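Local coordinates for protein NAD-dependent L-serine dehydrogenase (Pseudomonas aeruginosa, PDB 3OBB) that catalyses the NAD-dependent oxidation of L-serine and methyl-L-serine, with low activity toward beta-hydroxyisobutyrate, and works as a homotetramer built as a dimer of dimers, at residues Thr91-Ser97 against Leu116-Pro122; Met184-Glu189 against Val290-Phe294; Ala188-Ala192 against Leu204-Met208; Ala201-Ala205 against Asn222-Val227. All coordinates share one frame; numbering follows the deposited sequence.

Contact 1: residues Thr91-Ser97 against Leu116-Pro122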
loop_
_atom_site.group_PDB
_atom_site.type_symbol
_atom_site.label_atom_id
_atom_site.label_comp_id
_atom_site.label_asym_id
_atom_site.label_seq_id
_atom_site.Cartn_x
_atom_site.Cartn_y
_atom_site.Cartn_z
ATOM N N THR A 91 -4.608 -22.883 41.309
ATOM C CA THR A 91 -5.603 -22.107 40.576
ATOM C C THR A 91 -5.281 -21.970 39.083
ATOM O O THR A 91 -4.125 -21.776 38.689
ATOM C CB THR A 91 -5.918 -20.703 41.235
ATOM O OG1 THR A 91 -6.863 -19.986 40.418
ATOM C CG2 THR A 91 -4.666 -19.834 41.398
ATOM N N LEU A 92 -6.331 -22.116 38.282
ATOM C CA LEU A 92 -6.338 -21.943 36.816
ATOM C C LEU A 92 -6.456 -20.470 36.439
ATOM O O LEU A 92 -7.363 -19.787 36.920
ATOM C CB LEU A 92 -7.598 -22.611 36.281
ATOM C CG LEU A 92 -7.741 -23.271 34.925
ATOM C CD1 LEU A 92 -9.199 -23.295 34.572
ATOM C CD2 LEU A 92 -6.924 -22.603 33.835
ATOM N N VAL A 93 -5.570 -19.981 35.571
ATOM C CA VAL A 93 -5.680 -18.608 35.082
ATOM C C VAL A 93 -6.076 -18.599 33.604
ATOM O O VAL A 93 -5.435 -19.247 32.790
ATOM C CB VAL A 93 -4.380 -17.782 35.284
ATOM C CG1 VAL A 93 -4.625 -16.316 34.909
ATOM C CG2 VAL A 93 -3.887 -17.859 36.693
ATOM N N LEU A 94 -7.163 -17.886 33.289
ATOM C CA LEU A 94 -7.610 -17.653 31.908
ATOM C C LEU A 94 -7.447 -16.174 31.552
ATOM O O LEU A 94 -8.244 -15.350 31.981
ATOM C CB LEU A 94 -9.080 -18.084 31.755
ATOM C CG LEU A 94 -9.463 -19.577 31.564
ATOM C CD1 LEU A 94 -8.412 -20.540 32.063
ATOM C CD2 LEU A 94 -10.841 -19.964 32.120
ATOM N N GLU A 95 -6.399 -15.832 30.807
ATOM C CA GLU A 95 -6.173 -14.460 30.383
ATOM C C GLU A 95 -6.727 -14.242 28.929
ATOM O O GLU A 95 -6.118 -14.704 27.924
ATOM C CB GLU A 95 -4.690 -14.098 30.507
ATOM C CG GLU A 95 -4.426 -12.632 30.804
ATOM C CD GLU A 95 -5.264 -11.680 29.920
ATOM O OE1 GLU A 95 -6.191 -10.992 30.441
ATOM O OE2 GLU A 95 -4.989 -11.639 28.703
ATOM N N CYS A 96 -7.861 -13.528 28.859
ATOM C CA CYS A 96 -8.743 -13.476 27.677
ATOM C C CYS A 96 -8.757 -12.130 26.996
ATOM O O CYS A 96 -9.529 -11.920 26.067
ATOM C CB CYS A 96 -10.195 -13.800 28.037
ATOM S SG CYS A 96 -10.421 -15.395 28.793
ATOM N N SER A 97 -7.897 -11.230 27.456
ATOM C CA SER A 97 -7.688 -9.974 26.766
ATOM C C SER A 97 -6.988 -10.254 25.458
ATOM O O SER A 97 -6.410 -11.326 25.257
ATOM C CB SER A 97 -6.800 -9.058 27.606
ATOM O OG SER A 97 -7.399 -8.850 28.867
ATOM N N LEU A 116 1.614 -22.234 38.137
ATOM C CA LEU A 116 0.212 -22.035 37.740
ATOM C C LEU A 116 -0.112 -22.538 36.344
ATOM O O LEU A 116 0.683 -22.387 35.431
ATOM C CB LEU A 116 -0.191 -20.573 37.883
ATOM C CG LEU A 116 -0.105 -19.932 39.273
ATOM C CD1 LEU A 116 -0.301 -18.441 39.099
ATOM C CD2 LEU A 116 -1.113 -20.507 40.265
ATOM N N ALA A 117 -1.288 -23.143 36.193
ATOM C CA ALA A 117 -1.846 -23.455 34.880
ATOM C C ALA A 117 -2.522 -22.219 34.283
ATOM O O ALA A 117 -3.556 -21.766 34.794
ATOM C CB ALA A 117 -2.832 -24.589 34.988
HETATM N N MSE A 118 -1.930 -21.684 33.211
HETATM C CA MSE A 118 -2.449 -20.514 32.513
HETATM C C MSE A 118 -2.739 -20.779 31.035
HETATM O O MSE A 118 -2.009 -21.506 30.366
HETATM C CB MSE A 118 -1.493 -19.321 32.638
HETATM C CG MSE A 118 -1.870 -18.148 31.706
HETATM SE SE MSE A 118 -0.709 -16.600 31.894
HETATM C CE MSE A 118 -1.366 -15.947 33.583
ATOM N N LEU A 119 -3.821 -20.184 30.548
ATOM C CA LEU A 119 -4.147 -20.164 29.128
ATOM C C LEU A 119 -4.267 -18.717 28.658
ATOM O O LEU A 119 -4.761 -17.851 29.399
ATOM C CB LEU A 119 -5.482 -20.878 28.886
ATOM C CG LEU A 119 -5.607 -22.348 29.261
ATOM C CD1 LEU A 119 -7.038 -22.790 29.042
ATOM C CD2 LEU A 119 -4.606 -23.218 28.465
ATOM N N ASP A 120 -3.812 -18.444 27.441
ATOM C CA ASP A 120 -4.252 -17.236 26.738
ATOM C C ASP A 120 -5.452 -17.647 25.881
ATOM O O ASP A 120 -5.371 -18.569 25.075
ATOM C CB ASP A 120 -3.120 -16.538 25.936
ATOM C CG ASP A 120 -2.416 -17.468 24.925
ATOM O OD1 ASP A 120 -1.582 -18.319 25.299
ATOM O OD2 ASP A 120 -2.669 -17.320 23.726
ATOM N N ALA A 121 -6.578 -16.996 26.095
ATOM C CA ALA A 121 -7.789 -17.381 25.424
ATOM C C ALA A 121 -8.591 -16.141 24.991
ATOM O O ALA A 121 -9.731 -15.918 25.470
ATOM C CB ALA A 121 -8.620 -18.303 26.305
ATOM N N PRO A 122 -7.988 -15.326 24.106
ATOM C CA PRO A 122 -8.632 -14.162 23.523
ATOM C C PRO A 122 -9.838 -14.600 22.763
ATOM O O PRO A 122 -9.954 -15.762 22.311
ATOM C CB PRO A 122 -7.603 -13.648 22.524
ATOM C CG PRO A 122 -6.750 -14.892 22.232
ATOM C CD PRO A 122 -6.624 -15.475 23.578
#

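Contact 2: residues Met184-Glu189 against Val290-Phe294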
loop_
_atom_site.group_PDB
_atom_site.type_symbol
_atom_site.label_atom_id
_atom_site.label_comp_id
_atom_site.label_asym_id
_atom_site.label_seq_id
_atom_site.Cartn_x
_atom_site.Cartn_y
_atom_site.Cartn_z
HETATM N N MSE A 184 -12.579 -6.473 5.101
HETATM C CA MSE A 184 -13.536 -5.384 5.289
HETATM C C MSE A 184 -13.218 -4.162 4.396
HETATM O O MSE A 184 -14.103 -3.568 3.748
HETATM C CB MSE A 184 -13.669 -4.978 6.770
HETATM C CG MSE A 184 -14.625 -3.799 6.987
HETATM SE SE MSE A 184 -16.496 -4.245 6.537
HETATM C CE MSE A 184 -17.007 -5.315 8.055
ATOM N N ILE A 185 -11.955 -3.795 4.314
ATOM C CA ILE A 185 -11.616 -2.676 3.422
ATOM C C ILE A 185 -11.765 -3.101 1.972
ATOM O O ILE A 185 -12.320 -2.360 1.150
ATOM C CB ILE A 185 -10.208 -2.125 3.714
ATOM C CG1 ILE A 185 -10.136 -1.731 5.193
ATOM C CG2 ILE A 185 -9.913 -0.899 2.818
ATOM C CD1 ILE A 185 -8.795 -1.115 5.601
ATOM N N GLY A 186 -11.287 -4.315 1.667
ATOM C CA GLY A 186 -11.489 -4.905 0.362
ATOM C C GLY A 186 -12.962 -4.813 -0.023
ATOM O O GLY A 186 -13.291 -4.352 -1.111
ATOM N N THR A 187 -13.856 -5.230 0.865
ATOM C CA THR A 187 -15.283 -5.235 0.581
ATOM C C THR A 187 -15.874 -3.812 0.364
ATOM O O THR A 187 -16.592 -3.548 -0.612
ATOM C CB THR A 187 -16.081 -6.065 1.653
ATOM O OG1 THR A 187 -15.553 -7.418 1.730
ATOM C CG2 THR A 187 -17.584 -6.124 1.275
ATOM N N ALA A 188 -15.507 -2.885 1.234
ATOM C CA ALA A 188 -15.973 -1.512 1.149
ATOM C C ALA A 188 -15.526 -0.856 -0.162
ATOM O O ALA A 188 -16.277 -0.090 -0.784
ATOM C CB ALA A 188 -15.439 -0.730 2.334
ATOM N N GLU A 189 -14.291 -1.134 -0.571
ATOM C CA GLU A 189 -13.754 -0.526 -1.774
ATOM C C GLU A 189 -14.392 -1.145 -3.025
ATOM O O GLU A 189 -14.597 -0.447 -4.038
ATOM C CB GLU A 189 -12.217 -0.646 -1.802
ATOM C CG GLU A 189 -11.671 -1.811 -2.567
ATOM C CD GLU A 189 -10.109 -1.851 -2.573
ATOM O OE1 GLU A 189 -9.472 -1.015 -1.887
ATOM O OE2 GLU A 189 -9.548 -2.716 -3.289
ATOM N N VAL A 290 -15.097 2.404 7.682
ATOM C CA VAL A 290 -14.080 2.508 6.646
ATOM C C VAL A 290 -14.744 2.755 5.284
ATOM O O VAL A 290 -14.127 3.355 4.417
ATOM C CB VAL A 290 -13.133 1.255 6.678
ATOM C CG1 VAL A 290 -13.804 0.016 6.079
ATOM C CG2 VAL A 290 -11.778 1.535 6.027
ATOM N N GLN A 291 -16.002 2.309 5.120
ATOM C CA GLN A 291 -16.815 2.596 3.918
ATOM C C GLN A 291 -16.775 4.071 3.505
ATOM O O GLN A 291 -16.768 4.377 2.327
ATOM C CB GLN A 291 -18.289 2.137 4.099
ATOM C CG GLN A 291 -19.134 2.127 2.781
ATOM C CD GLN A 291 -18.597 1.137 1.746
ATOM O OE1 GLN A 291 -18.960 -0.033 1.745
ATOM N NE2 GLN A 291 -17.733 1.610 0.862
ATOM N N LYS A 292 -16.742 4.976 4.483
ATOM C CA LYS A 292 -16.787 6.414 4.253
ATOM C C LYS A 292 -15.563 6.952 3.480
ATOM O O LYS A 292 -15.653 7.973 2.752
ATOM C CB LYS A 292 -16.890 7.134 5.595
ATOM C CG LYS A 292 -18.239 6.963 6.303
ATOM C CD LYS A 292 -18.435 8.098 7.317
ATOM C CE LYS A 292 -19.710 7.935 8.139
ATOM N NZ LYS A 292 -20.820 8.433 7.269
ATOM N N LEU A 293 -14.422 6.302 3.659
ATOM C CA LEU A 293 -13.254 6.620 2.819
ATOM C C LEU A 293 -13.578 6.558 1.312
ATOM O O LEU A 293 -13.104 7.394 0.528
ATOM C CB LEU A 293 -12.088 5.677 3.142
ATOM C CG LEU A 293 -11.412 5.854 4.514
ATOM C CD1 LEU A 293 -10.184 4.950 4.588
ATOM C CD2 LEU A 293 -11.024 7.315 4.728
ATOM N N PHE A 294 -14.440 5.613 0.924
ATOM C CA PHE A 294 -14.710 5.333 -0.500
ATOM C C PHE A 294 -16.015 5.874 -1.047
ATOM O O PHE A 294 -16.149 6.013 -2.269
ATOM C CB PHE A 294 -14.654 3.825 -0.750
ATOM C CG PHE A 294 -13.455 3.175 -0.146
ATOM C CD1 PHE A 294 -13.578 2.401 1.000
ATOM C CD2 PHE A 294 -12.202 3.370 -0.708
ATOM C CE1 PHE A 294 -12.478 1.799 1.568
ATOM C CE2 PHE A 294 -11.078 2.782 -0.136
ATOM C CZ PHE A 294 -11.221 2.000 1.010
#

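Contact 3: residues Ala188-Ala192 against Leu204-Met208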
loop_
_atom_site.group_PDB
_atom_site.type_symbol
_atom_site.label_atom_id
_atom_site.label_comp_id
_atom_site.label_asym_id
_atom_site.label_seq_id
_atom_site.Cartn_x
_atom_site.Cartn_y
_atom_site.Cartn_z
ATOM N N ALA A 188 -15.507 -2.885 1.234
ATOM C CA ALA A 188 -15.973 -1.512 1.149
ATOM C C ALA A 188 -15.526 -0.856 -0.162
ATOM O O ALA A 188 -16.277 -0.090 -0.784
ATOM C CB ALA A 188 -15.439 -0.730 2.334
ATOM N N GLU A 189 -14.291 -1.134 -0.571
ATOM C CA GLU A 189 -13.754 -0.526 -1.774
ATOM C C GLU A 189 -14.392 -1.145 -3.025
ATOM O O GLU A 189 -14.597 -0.447 -4.038
ATOM C CB GLU A 189 -12.217 -0.646 -1.802
ATOM C CG GLU A 189 -11.671 -1.811 -2.567
ATOM C CD GLU A 189 -10.109 -1.851 -2.573
ATOM O OE1 GLU A 189 -9.472 -1.015 -1.887
ATOM O OE2 GLU A 189 -9.548 -2.716 -3.289
ATOM N N ALA A 190 -14.684 -2.450 -2.953
ATOM C CA ALA A 190 -15.333 -3.155 -4.075
ATOM C C ALA A 190 -16.768 -2.655 -4.231
ATOM O O ALA A 190 -17.191 -2.348 -5.342
ATOM C CB ALA A 190 -15.302 -4.659 -3.856
HETATM N N MSE A 191 -17.498 -2.525 -3.127
HETATM C CA MSE A 191 -18.888 -2.019 -3.144
HETATM C C MSE A 191 -18.956 -0.622 -3.760
HETATM O O MSE A 191 -19.816 -0.327 -4.600
HETATM C CB MSE A 191 -19.479 -1.967 -1.713
HETATM C CG MSE A 191 -19.731 -3.345 -1.037
HETATM SE SE MSE A 191 -21.095 -4.389 -1.963
HETATM C CE MSE A 191 -22.610 -3.135 -1.818
ATOM N N ALA A 192 -18.020 0.229 -3.366
ATOM C CA ALA A 192 -17.992 1.623 -3.821
ATOM C C ALA A 192 -17.632 1.694 -5.299
ATOM O O ALA A 192 -18.235 2.441 -6.064
ATOM C CB ALA A 192 -16.993 2.430 -2.964
ATOM N N LEU A 204 -24.859 -6.158 -6.399
ATOM C CA LEU A 204 -23.421 -6.402 -6.325
ATOM C C LEU A 204 -23.009 -7.195 -5.081
ATOM O O LEU A 204 -22.191 -8.116 -5.204
ATOM C CB LEU A 204 -22.635 -5.098 -6.411
ATOM C CG LEU A 204 -21.141 -5.275 -6.230
ATOM C CD1 LEU A 204 -20.470 -6.096 -7.383
ATOM C CD2 LEU A 204 -20.459 -3.932 -6.041
ATOM N N ALA A 205 -23.565 -6.824 -3.908
ATOM C CA ALA A 205 -23.318 -7.542 -2.658
ATOM C C ALA A 205 -23.666 -9.024 -2.782
ATOM O O ALA A 205 -22.885 -9.885 -2.370
ATOM C CB ALA A 205 -24.105 -6.903 -1.467
ATOM N N GLU A 206 -24.836 -9.328 -3.354
ATOM C CA GLU A 206 -25.270 -10.726 -3.451
ATOM C C GLU A 206 -24.324 -11.504 -4.385
ATOM O O GLU A 206 -23.925 -12.639 -4.082
ATOM C CB GLU A 206 -26.751 -10.859 -3.884
ATOM C CG GLU A 206 -27.186 -12.345 -4.027
ATOM C CD GLU A 206 -28.475 -12.623 -4.845
ATOM O OE1 GLU A 206 -29.075 -11.666 -5.413
ATOM O OE2 GLU A 206 -28.862 -13.830 -4.929
ATOM N N ILE A 207 -23.961 -10.891 -5.516
ATOM C CA ILE A 207 -23.100 -11.561 -6.511
ATOM C C ILE A 207 -21.756 -11.944 -5.897
ATOM O O ILE A 207 -21.325 -13.095 -5.983
ATOM C CB ILE A 207 -22.923 -10.684 -7.783
ATOM C CG1 ILE A 207 -24.192 -10.717 -8.631
ATOM C CG2 ILE A 207 -21.772 -11.148 -8.641
ATOM C CD1 ILE A 207 -24.334 -9.532 -9.579
HETATM N N MSE A 208 -21.127 -10.985 -5.220
HETATM C CA MSE A 208 -19.794 -11.203 -4.658
HETATM C C MSE A 208 -19.852 -12.159 -3.496
HETATM O O MSE A 208 -18.966 -13.019 -3.374
HETATM C CB MSE A 208 -19.117 -9.891 -4.263
HETATM C CG MSE A 208 -18.844 -8.987 -5.440
HETATM SE SE MSE A 208 -17.625 -7.552 -5.032
HETATM C CE MSE A 208 -18.641 -6.721 -3.555
#

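Contact 4: residues Ala201-Ala205 against Asn222-Val227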
loop_
_atom_site.group_PDB
_atom_site.type_symbol
_atom_site.label_atom_id
_atom_site.label_comp_id
_atom_site.label_asym_id
_atom_site.label_seq_id
_atom_site.Cartn_x
_atom_site.Cartn_y
_atom_site.Cartn_z
ATOM N N ALA A 201 -26.258 -1.507 -5.083
ATOM C CA ALA A 201 -25.422 -2.047 -4.019
ATOM C C ALA A 201 -25.842 -3.482 -3.632
ATOM O O ALA A 201 -24.985 -4.350 -3.513
ATOM C CB ALA A 201 -25.428 -1.116 -2.812
ATOM N N LYS A 202 -27.145 -3.737 -3.483
ATOM C CA LYS A 202 -27.630 -5.070 -3.047
ATOM C C LYS A 202 -27.436 -6.159 -4.082
ATOM O O LYS A 202 -27.260 -7.318 -3.714
ATOM C CB LYS A 202 -29.116 -5.065 -2.699
ATOM C CG LYS A 202 -29.440 -4.535 -1.312
ATOM C CD LYS A 202 -30.964 -4.572 -1.124
ATOM C CE LYS A 202 -31.428 -3.731 0.041
ATOM N NZ LYS A 202 -32.751 -4.231 0.562
ATOM N N VAL A 203 -27.470 -5.799 -5.363
ATOM C CA VAL A 203 -27.213 -6.764 -6.416
ATOM C C VAL A 203 -25.740 -7.155 -6.430
ATOM O O VAL A 203 -25.415 -8.330 -6.467
ATOM C CB VAL A 203 -27.618 -6.244 -7.827
ATOM C CG1 VAL A 203 -27.255 -7.295 -8.892
ATOM C CG2 VAL A 203 -29.138 -5.875 -7.887
ATOM N N LEU A 204 -24.859 -6.158 -6.399
ATOM C CA LEU A 204 -23.421 -6.402 -6.325
ATOM C C LEU A 204 -23.009 -7.195 -5.081
ATOM O O LEU A 204 -22.191 -8.116 -5.204
ATOM C CB LEU A 204 -22.635 -5.098 -6.411
ATOM C CG LEU A 204 -21.141 -5.275 -6.230
ATOM C CD1 LEU A 204 -20.470 -6.096 -7.383
ATOM C CD2 LEU A 204 -20.459 -3.932 -6.041
ATOM N N ALA A 205 -23.565 -6.824 -3.908
ATOM C CA ALA A 205 -23.318 -7.542 -2.658
ATOM C C ALA A 205 -23.666 -9.024 -2.782
ATOM O O ALA A 205 -22.885 -9.885 -2.370
ATOM C CB ALA A 205 -24.105 -6.903 -1.467
ATOM N N ASN A 222 -22.153 -6.283 6.070
ATOM C CA ASN A 222 -21.879 -5.537 4.843
ATOM C C ASN A 222 -21.646 -4.050 5.147
ATOM O O ASN A 222 -22.449 -3.453 5.854
ATOM C CB ASN A 222 -23.013 -5.761 3.828
ATOM C CG ASN A 222 -22.690 -5.142 2.466
ATOM O OD1 ASN A 222 -22.574 -3.893 2.352
ATOM N ND2 ASN A 222 -22.463 -6.001 1.440
ATOM N N PRO A 223 -20.527 -3.450 4.670
ATOM C CA PRO A 223 -20.254 -2.035 5.006
ATOM C C PRO A 223 -21.072 -0.947 4.302
ATOM O O PRO A 223 -20.947 0.226 4.667
ATOM C CB PRO A 223 -18.770 -1.890 4.651
ATOM C CG PRO A 223 -18.596 -2.828 3.518
ATOM C CD PRO A 223 -19.402 -4.025 3.892
ATOM N N TRP A 224 -21.910 -1.319 3.332
ATOM C CA TRP A 224 -22.715 -0.350 2.539
ATOM C C TRP A 224 -24.089 -0.110 3.152
ATOM O O TRP A 224 -24.847 -1.067 3.322
ATOM C CB TRP A 224 -22.895 -0.819 1.090
ATOM C CG TRP A 224 -23.337 0.322 0.196
ATOM C CD1 TRP A 224 -24.620 0.714 -0.062
ATOM C CD2 TRP A 224 -22.495 1.225 -0.520
ATOM N NE1 TRP A 224 -24.625 1.787 -0.922
ATOM C CE2 TRP A 224 -23.332 2.138 -1.192
ATOM C CE3 TRP A 224 -21.108 1.382 -0.624
ATOM C CZ2 TRP A 224 -22.827 3.184 -1.979
ATOM C CZ3 TRP A 224 -20.613 2.418 -1.408
ATOM C CH2 TRP A 224 -21.474 3.307 -2.065
ATOM N N PRO A 225 -24.399 1.154 3.525
ATOM C CA PRO A 225 -25.648 1.451 4.264
ATOM C C PRO A 225 -26.829 0.924 3.508
ATOM O O PRO A 225 -26.874 1.080 2.278
ATOM C CB PRO A 225 -25.702 2.998 4.288
ATOM C CG PRO A 225 -24.186 3.387 4.386
ATOM C CD PRO A 225 -23.575 2.376 3.348
ATOM N N GLY A 226 -27.758 0.287 4.225
ATOM C CA GLY A 226 -28.987 -0.218 3.566
ATOM C C GLY A 226 -28.878 -1.631 2.997
ATOM O O GLY A 226 -29.897 -2.263 2.737
ATOM N N VAL A 227 -27.663 -2.152 2.826
ATOM C CA VAL A 227 -27.557 -3.513 2.300
ATOM C C VAL A 227 -28.068 -4.549 3.306
ATOM O O VAL A 227 -28.992 -5.317 2.990
ATOM C CB VAL A 227 -26.169 -3.845 1.716
ATOM C CG1 VAL A 227 -26.078 -5.342 1.338
ATOM C CG2 VAL A 227 -25.955 -3.005 0.462
HETATM O O HOH W 1 -32.672 -4.283 3.380
#

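Contact 1: residues Thr91-Ser97 against Leu116-Pro122
Two neighbouring parallel strands of the Rossmann-type NAD-binding domain, 92-95 and 117-120, bring V93 against M118 and L94 against L119. Four backbone bonds join them. V93 N gives to A117 O (2.8 Å), and V93 O takes L119 N (2.9 Å); E95 repeats the pattern, its N reaching L119 O (3.0 Å) and its O accepting A121 N (3.0 Å), the last of the four. On one face the selenomethionine chain of M118 runs straight until it bends at chi3 (-74°), which lays CE against V93 CG1 (3.5 Å). The other face carries L94 and L119, side by side with their CD1 atoms touching. E95 OE1 takes the S97 hydroxyl on its syn lone pair (OG to OE1 2.9 Å) and is also bonded to S65; S97 OG in turn accepts the backbone N of L67, which by similarity binds NAD. D120 is held by H108 and by the backbone of G167. P122 CA makes a CA-H...O contact to C96 O, and its ring lies near the catalytic K173. Helix 101-112 links the two strands, making this a beta-alpha-beta crossover whose C-terminal strand ends lead toward the active site, as is typical of Rossmann folds.

Contact 2: residues Met184-Glu189 against Val290-Phe294
Apolar packing joins I185 and A188 of the long helix 168-196 to V290 and F294 near the C terminus. I185 divides its branches between two partners: CG1 meets V290 CG2 (3.7 Å), while CG2, which lies anti to the backbone N, reaches the F294 ring at its edge beside CZ (3.7 Å). I185 crosses both side chains at about a right angle. V290 likewise works with both methyls, CG2 against I185 and CG1 against CG of the selenomethionine M184 (4.0 Å). A188 CB points toward 290-294 and meets F294 CD1 obliquely (3.9 Å). A CH-pi contact covers one face of the phenyl ring: E189 CB stands over its centre, 3.9 Å from the F294 ring centroid and 9° off the normal. L293 CB lies over the opposite face, so the ring is clamped between a residue of the helix and its own neighbour.

The segments lie in the all-helical C-terminal domain of this dehydrogenase family, where the short, loosely formed helix 291-294 packs beside helix 168-196; helix 265-279 covers I185 and V290 as well.

One hydrogen bond crosses the contact, Q291 NE2 to A188 O at 2.8 Å. Bending at chi2 (63°) brings the Q291 amide back over A188. The acceptor is nearly in the amide plane, but the nitrogen stands 36° above the A188 carbonyl plane, consistent with a second donor joining a carbonyl that already accepts A192 N. The carboxylate of E189 leaves the contact and bonds to the backbone nitrogens of M266 and G267 of the second subunit.

Contact 3: residues Ala188-Ala192 against Leu204-Met208
M191 and M208, both selenomethionines, meet between helix 188-192 and helix 204-208, whose axes come no closer than 10.7 Å and run at 128° to each other. Long side chains have to bridge that distance. The tight part gathers around the selenium of M191. Bends at both chi2 (-65°) and chi3 (-59°) curl this chain toward the second helix, where SE rests on CE of M208 (3.7 Å) and close to A205, at CA (3.9 Å) and CB (4.0 Å). The two selenomethionine chains cross obliquely. M208 bends at chi3, and this turns its terminal methyl to the selenium of M191 while its own SE lies against A190 CB (3.9 Å). L204 enters from the other helix; its CD2 branch lies on the main chain of the first helix, 3.7 Å from A190 O and 3.8 Å from M191 CA.

Looser packing surrounds this group. L204 CD2 and M191 SE are 4.2 Å apart, and no hydrogen bond crosses between the segments. On the outer side of the second helix E206, partly exposed, takes no part and forms a salt bridge with R210.

The two helices are consecutive, helix 201-209 following helix 168-196 after a short loop and inclined to it. W224 covers M191 from the loop beyond helix 216-220, helix 291-294 packs on the flank of A188 and A192, and N176 of the second subunit lies against M208.

Contact 4: residues Ala201-Ala205 against Asn222-Val227
The first turn of helix 201-209, closed by a backbone bond from A205 N to A201 O, faces an irregular loop, 222-227, and the two chains come nearest at K202 and V227, with CA atoms 5.6 Å apart. A201 presents its methyl to the indole of W224: CB lies over one face, 3.7 Å from the centroid of the five-membered ring and 28° off the normal, with CD1 the closest atom at 3.4 Å. P225 CD lies over the opposite face, toward the rim, so the indole is sandwiched between A201 and P225. V227 spreads its two methyls along the helix, CG2 on A201 CB and CG1 on A205 CB, each at 3.8 Å. With CG1 anti to the backbone N (chi1 173°), the branches reach residues one helical turn apart.

A205 CB also meets the amide of N222, 3.5 Å from ND2. The other end of that amide is tied inside the loop, since N222 OD1 accepts the backbone N of W224 (2.8 Å) in its carbonyl plane. This bond fixes how the amide is turned and closes an Asx turn.

At the solvent side the extended chain of K202 slides past V227 in the opposite direction, and its CE touches G226 O (3.4 Å). A water accepts from K202 NZ and gives a weak, long bond to G226 O. W224-V227 is a type II beta turn, V227 N bonding to W224 O, with G226 third (phi 89°) and its N bonded to S234. W224 also packs on Q291. Shaped by an Asx turn and a type II turn, the loop packs on the first turn of helix 201-209.

How the contacts relate
From the N terminus, contact 1 comes first, closing the short loop around helix 101-112 within the NAD-binding domain; it is complete before the others begin, and its centre lies 35 to 40 Å from theirs. The rest belong to the C-terminal helical domain. Contact 2 ties helix 168-196 to the short helix near the C terminus and spans a hundred residues, with contact 4 nested inside its loop. Contact 3 starts from the same part of helix 168-196 and closes the short loop to helix 201-209, from which contact 4 continues to the loop 222-227. These three touch: F294 meets A192, Q291 meets W224, and M191 meets A201, forming one continuous cluster.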